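Local structure of putative hydrolase (Chloroflexus aurantiacus J-10-fl, 3CMN) at residues 154-166 with 177-189. The protein is a putative hydrolase, probably a zincin-like metallopeptidase, whose largely helical chain is thought to cut peptide bonds with the help of a zinc ion. Numbering follows the deposited sequence.
Sequences GSLYFVEPNIARV and FRLWITLHEMTHA
Arg-178 reaches across from helix 174-193 to Glu-160, in the first turn of helix 160-169, and shows how one long side chain can serve apolar and ionic partners in turn. From CB the chain leaves with CG anti to the carbonyl carbon (chi1 -73°) and runs extended to NE, which carries the charge over to the other helix. CG of Arg-178 lies 3.9 Å from Ile-163 CG2, and the same methyl sits over one face of the guanidinium, offset toward its rim. CD passes OE2 of Glu-160; beyond it NE and NH2 of Arg-178 grip that one oxygen side-on, each at 2.6 Å, both bonds bent (about 140°) because they share it. Carboxylate and guanidinium are nearly coplanar, 23° apart, with NH2 on the syn side and NE nearly on the C-O axis. NH2 also packs against Ala-164, 3.5 Å from its CB, while NH1 turns back to Gln-167 and the carbonyl of Asp-174. With an alanine here, the buried Glu-160 carboxylate is likely to be left without its close counter-charge, since Arg-44 is only a long, weak partner.

Next to the ion pair two isoleucines reach toward each other, the CG2 branch of Ile-163 touching Ile-181 CD1 at a tight 3.3 Å, and Ile-163 O lies in plane at the Phe-177 ring edge. Farther along, Ile-181 CG2 touches the Phe-158 edge, and the Leu-156 and Glu-185 side chains run past each other in opposite directions. Glu-185 OE2, 3.2 Å from Tyr-157 O without a hydrogen bond, takes a weak one from Gln-141 N. Glu-185 belongs, with His-184 and His-188, to an HExxH pattern, consistent with the zincin family, although no metal is bound here. Chemically, then, a buried salt bridge sits among apolar side chains at the helix 160-169 end, while Leu-156 and Phe-158 of strand 155-158 pack around Glu-185 of the presumed zinc-binding motif.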
loop_
_atom_site.group_PDB
_atom_site.type_symbol
_atom_site.label_atom_id
_atom_site.label_comp_id
_atom_site.label_asym_id
_atom_site.label_seq_id
_atom_site.Cartn_x
_atom_site.Cartn_y
_atom_site.Cartn_z
ATOM N N GLY A 154 -1.280 9.230 12.302
ATOM C CA GLY A 154 -0.421 10.165 13.007
ATOM C C GLY A 154 1.070 10.022 12.762
ATOM O O GLY A 154 1.861 10.825 13.258
ATOM N N SER A 155 1.471 9.010 12.002
ATOM C CA SER A 155 2.890 8.805 11.745
ATOM C C SER A 155 3.150 8.021 10.476
ATOM O O SER A 155 2.246 7.417 9.923
ATOM C CB SER A 155 3.517 8.059 12.921
ATOM O OG SER A 155 2.946 6.769 13.040
ATOM N N LEU A 156 4.396 8.047 10.013
ATOM C CA LEU A 156 4.797 7.300 8.827
ATOM C C LEU A 156 6.208 6.788 9.057
ATOM O O LEU A 156 6.997 7.428 9.751
ATOM C CB LEU A 156 4.777 8.194 7.581
ATOM C CG LEU A 156 3.415 8.552 6.978
ATOM C CD1 LEU A 156 3.604 9.554 5.852
ATOM C CD2 LEU A 156 2.737 7.294 6.438
ATOM N N TYR A 157 6.518 5.619 8.503
ATOM C CA TYR A 157 7.868 5.071 8.632
ATOM C C TYR A 157 8.421 4.796 7.254
ATOM O O TYR A 157 7.675 4.612 6.298
ATOM C CB TYR A 157 7.907 3.796 9.503
ATOM C CG TYR A 157 7.168 2.575 8.966
ATOM C CD1 TYR A 157 7.647 1.868 7.854
ATOM C CD2 TYR A 157 6.008 2.104 9.599
ATOM C CE1 TYR A 157 6.988 0.723 7.383
ATOM C CE2 TYR A 157 5.342 0.954 9.137
ATOM C CZ TYR A 157 5.834 0.273 8.030
ATOM O OH TYR A 157 5.167 -0.838 7.547
ATOM N N PHE A 158 9.740 4.795 7.164
ATOM C CA PHE A 158 10.434 4.554 5.914
ATOM C C PHE A 158 11.550 3.576 6.220
ATOM O O PHE A 158 12.287 3.766 7.178
ATOM C CB PHE A 158 11.017 5.872 5.374
ATOM C CG PHE A 158 9.991 6.973 5.224
ATOM C CD1 PHE A 158 9.592 7.731 6.316
ATOM C CD2 PHE A 158 9.388 7.219 3.989
ATOM C CE1 PHE A 158 8.602 8.720 6.186
ATOM C CE2 PHE A 158 8.399 8.200 3.844
ATOM C CZ PHE A 158 8.006 8.952 4.948
ATOM N N VAL A 159 11.633 2.508 5.453
ATOM C CA VAL A 159 12.751 1.588 5.629
ATOM C C VAL A 159 13.947 2.021 4.789
ATOM O O VAL A 159 14.188 1.479 3.728
ATOM C CB VAL A 159 12.351 0.144 5.280
ATOM C CG1 VAL A 159 13.393 -0.837 5.796
ATOM C CG2 VAL A 159 10.977 -0.180 5.845
ATOM N N GLU A 160 14.620 3.080 5.225
ATOM C CA GLU A 160 15.671 3.785 4.502
ATOM C C GLU A 160 16.649 2.807 3.861
ATOM O O GLU A 160 17.120 3.109 2.740
ATOM C CB GLU A 160 16.410 4.748 5.432
ATOM C CG GLU A 160 16.689 6.112 4.820
ATOM C CD GLU A 160 17.892 6.102 3.897
ATOM O OE1 GLU A 160 18.873 5.395 4.209
ATOM O OE2 GLU A 160 17.853 6.801 2.864
ATOM N N PRO A 161 17.064 1.730 4.503
ATOM C CA PRO A 161 18.043 0.832 3.880
ATOM C C PRO A 161 17.613 0.327 2.514
ATOM O O PRO A 161 18.401 0.348 1.571
ATOM C CB PRO A 161 18.188 -0.292 4.906
ATOM C CG PRO A 161 17.968 0.422 6.223
ATOM C CD PRO A 161 16.787 1.330 5.898
ATOM N N ASN A 162 16.364 -0.122 2.405
ATOM C CA ASN A 162 15.859 -0.629 1.130
ATOM C C ASN A 162 15.620 0.523 0.159
ATOM O O ASN A 162 15.791 0.374 -1.050
ATOM C CB ASN A 162 14.568 -1.433 1.331
ATOM C CG ASN A 162 14.750 -2.597 2.288
ATOM O OD1 ASN A 162 15.873 -2.906 2.694
ATOM N ND2 ASN A 162 13.645 -3.246 2.660
ATOM N N ILE A 163 15.226 1.669 0.696
ATOM C CA ILE A 163 15.000 2.861 -0.112
ATOM C C ILE A 163 16.336 3.284 -0.752
ATOM O O ILE A 163 16.396 3.598 -1.937
ATOM C CB ILE A 163 14.447 4.034 0.757
ATOM C CG1 ILE A 163 13.080 3.654 1.332
ATOM C CG2 ILE A 163 14.335 5.304 -0.076
ATOM C CD1 ILE A 163 12.429 4.717 2.197
ATOM N N ALA A 164 17.399 3.272 0.049
ATOM C CA ALA A 164 18.732 3.642 -0.414
ATOM C C ALA A 164 19.233 2.662 -1.479
ATOM O O ALA A 164 19.847 3.068 -2.464
ATOM C CB ALA A 164 19.703 3.681 0.762
ATOM N N ARG A 165 18.966 1.377 -1.285
ATOM C CA ARG A 165 19.400 0.370 -2.238
ATOM C C ARG A 165 18.679 0.474 -3.578
ATOM O O ARG A 165 19.280 0.226 -4.621
ATOM C CB ARG A 165 19.212 -1.022 -1.649
ATOM C CG ARG A 165 20.260 -1.359 -0.624
ATOM C CD ARG A 165 19.870 -2.549 0.235
ATOM N NE ARG A 165 20.951 -2.881 1.158
ATOM C CZ ARG A 165 21.446 -2.040 2.065
ATOM N NH1 ARG A 165 20.956 -0.810 2.183
ATOM N NH2 ARG A 165 22.449 -2.424 2.840
ATOM N N VAL A 166 17.399 0.836 -3.560
ATOM C CA VAL A 166 16.658 0.973 -4.807
ATOM C C VAL A 166 17.138 2.224 -5.543
ATOM O O VAL A 166 17.407 2.180 -6.735
ATOM C CB VAL A 166 15.128 1.084 -4.568
ATOM C CG1 VAL A 166 14.422 1.326 -5.887
ATOM C CG2 VAL A 166 14.593 -0.191 -3.933
ATOM N N PHE A 177 14.047 10.861 -5.269
ATOM C CA PHE A 177 13.434 9.572 -5.002
ATOM C C PHE A 177 12.762 9.521 -3.630
ATOM O O PHE A 177 11.665 8.991 -3.492
ATOM C CB PHE A 177 14.457 8.452 -5.110
ATOM C CG PHE A 177 13.869 7.088 -4.928
ATOM C CD1 PHE A 177 12.723 6.705 -5.635
ATOM C CD2 PHE A 177 14.457 6.180 -4.063
ATOM C CE1 PHE A 177 12.171 5.431 -5.480
ATOM C CE2 PHE A 177 13.919 4.903 -3.895
ATOM C CZ PHE A 177 12.768 4.529 -4.610
ATOM N N ARG A 178 13.410 10.083 -2.616
ATOM C CA ARG A 178 12.831 10.070 -1.283
ATOM C C ARG A 178 11.631 10.997 -1.141
ATOM O O ARG A 178 10.779 10.777 -0.286
ATOM C CB ARG A 178 13.908 10.375 -0.239
ATOM C CG ARG A 178 14.846 9.207 -0.061
ATOM C CD ARG A 178 15.955 9.523 0.895
ATOM N NE ARG A 178 16.851 8.382 1.039
ATOM C CZ ARG A 178 17.659 7.940 0.086
ATOM N NH1 ARG A 178 17.696 8.544 -1.095
ATOM N NH2 ARG A 178 18.434 6.892 0.322
ATOM N N LEU A 179 11.563 12.037 -1.966
ATOM C CA LEU A 179 10.413 12.927 -1.927
ATOM C C LEU A 179 9.303 12.186 -2.659
ATOM O O LEU A 179 8.138 12.269 -2.289
ATOM C CB LEU A 179 10.690 14.264 -2.625
ATOM C CG LEU A 179 9.451 15.174 -2.741
ATOM C CD1 LEU A 179 8.905 15.474 -1.335
ATOM C CD2 LEU A 179 9.800 16.468 -3.475
ATOM N N TRP A 180 9.687 11.450 -3.693
ATOM C CA TRP A 180 8.746 10.670 -4.479
ATOM C C TRP A 180 8.081 9.651 -3.549
ATOM O O TRP A 180 6.865 9.471 -3.570
ATOM C CB TRP A 180 9.478 9.940 -5.606
ATOM C CG TRP A 180 8.583 9.064 -6.441
ATOM C CD1 TRP A 180 7.832 9.448 -7.513
ATOM C CD2 TRP A 180 8.324 7.661 -6.254
ATOM N NE1 TRP A 180 7.125 8.377 -8.006
ATOM C CE2 TRP A 180 7.406 7.268 -7.254
ATOM C CE3 TRP A 180 8.777 6.701 -5.337
ATOM C CZ2 TRP A 180 6.929 5.955 -7.366
ATOM C CZ3 TRP A 180 8.301 5.393 -5.450
ATOM C CH2 TRP A 180 7.386 5.036 -6.458
ATOM N N ILE A 181 8.900 9.000 -2.732
ATOM C CA ILE A 181 8.444 7.998 -1.781
ATOM C C ILE A 181 7.558 8.588 -0.701
ATOM O O ILE A 181 6.552 8.000 -0.317
ATOM C CB ILE A 181 9.653 7.288 -1.136
ATOM C CG1 ILE A 181 10.206 6.267 -2.131
ATOM C CG2 ILE A 181 9.256 6.616 0.169
ATOM C CD1 ILE A 181 11.486 5.637 -1.698
ATOM N N THR A 182 7.936 9.753 -0.207
ATOM C CA THR A 182 7.152 10.409 0.818
ATOM C C THR A 182 5.778 10.777 0.265
ATOM O O THR A 182 4.762 10.581 0.925
ATOM C CB THR A 182 7.878 11.664 1.328
ATOM O OG1 THR A 182 9.116 11.271 1.939
ATOM C CG2 THR A 182 7.019 12.413 2.331
ATOM N N LEU A 183 5.753 11.297 -0.958
ATOM C CA LEU A 183 4.508 11.688 -1.607
ATOM C C LEU A 183 3.614 10.473 -1.808
ATOM O O LEU A 183 2.408 10.513 -1.591
ATOM C CB LEU A 183 4.805 12.333 -2.957
ATOM C CG LEU A 183 5.397 13.735 -2.909
ATOM C CD1 LEU A 183 5.770 14.177 -4.313
ATOM C CD2 LEU A 183 4.386 14.687 -2.280
ATOM N N HIS A 184 4.226 9.385 -2.240
ATOM C CA HIS A 184 3.506 8.155 -2.463
ATOM C C HIS A 184 2.929 7.666 -1.115
ATOM O O HIS A 184 1.775 7.266 -1.018
ATOM C CB HIS A 184 4.483 7.153 -3.066
ATOM C CG HIS A 184 3.887 5.815 -3.346
ATOM N ND1 HIS A 184 4.346 4.662 -2.745
ATOM C CD2 HIS A 184 2.878 5.440 -4.165
ATOM C CE1 HIS A 184 3.645 3.634 -3.184
ATOM N NE2 HIS A 184 2.749 4.077 -4.047
ATOM N N GLU A 185 3.742 7.753 -0.076
ATOM C CA GLU A 185 3.369 7.335 1.270
ATOM C C GLU A 185 2.199 8.152 1.833
ATOM O O GLU A 185 1.236 7.602 2.386
ATOM C CB GLU A 185 4.574 7.516 2.196
ATOM C CG GLU A 185 4.682 6.533 3.312
ATOM C CD GLU A 185 5.398 5.278 2.880
ATOM O OE1 GLU A 185 4.830 4.532 2.048
ATOM O OE2 GLU A 185 6.529 5.049 3.371
ATOM N N MET A 186 2.307 9.473 1.720
ATOM C CA MET A 186 1.283 10.358 2.232
ATOM C C MET A 186 -0.006 10.182 1.452
ATOM O O MET A 186 -1.098 10.253 2.018
ATOM C CB MET A 186 1.752 11.815 2.173
ATOM C CG MET A 186 0.807 12.816 2.834
ATOM S SD MET A 186 0.828 12.720 4.610
ATOM C CE MET A 186 -0.398 11.570 4.844
ATOM N N THR A 187 0.117 9.941 0.155
ATOM C CA THR A 187 -1.069 9.748 -0.656
ATOM C C THR A 187 -1.883 8.585 -0.099
ATOM O O THR A 187 -3.080 8.726 0.168
ATOM C CB THR A 187 -0.709 9.503 -2.143
ATOM O OG1 THR A 187 -0.053 10.663 -2.662
ATOM C CG2 THR A 187 -1.966 9.265 -2.966
ATOM N N HIS A 188 -1.224 7.453 0.117
ATOM C CA HIS A 188 -1.912 6.288 0.649
ATOM C C HIS A 188 -2.446 6.472 2.065
ATOM O O HIS A 188 -3.433 5.846 2.446
ATOM C CB HIS A 188 -1.006 5.065 0.562
ATOM C CG HIS A 188 -0.767 4.618 -0.842
ATOM N ND1 HIS A 188 -0.767 3.290 -1.215
ATOM C CD2 HIS A 188 -0.591 5.329 -1.980
ATOM C CE1 HIS A 188 -0.610 3.206 -2.526
ATOM N NE2 HIS A 188 -0.501 4.430 -3.013
ATOM N N ALA A 189 -1.810 7.343 2.837
ATOM C CA ALA A 189 -2.270 7.601 4.193
ATOM C C ALA A 189 -3.623 8.297 4.091
ATOM O O ALA A 189 -4.545 8.032 4.874
ATOM C CB ALA A 189 -1.282 8.477 4.922
#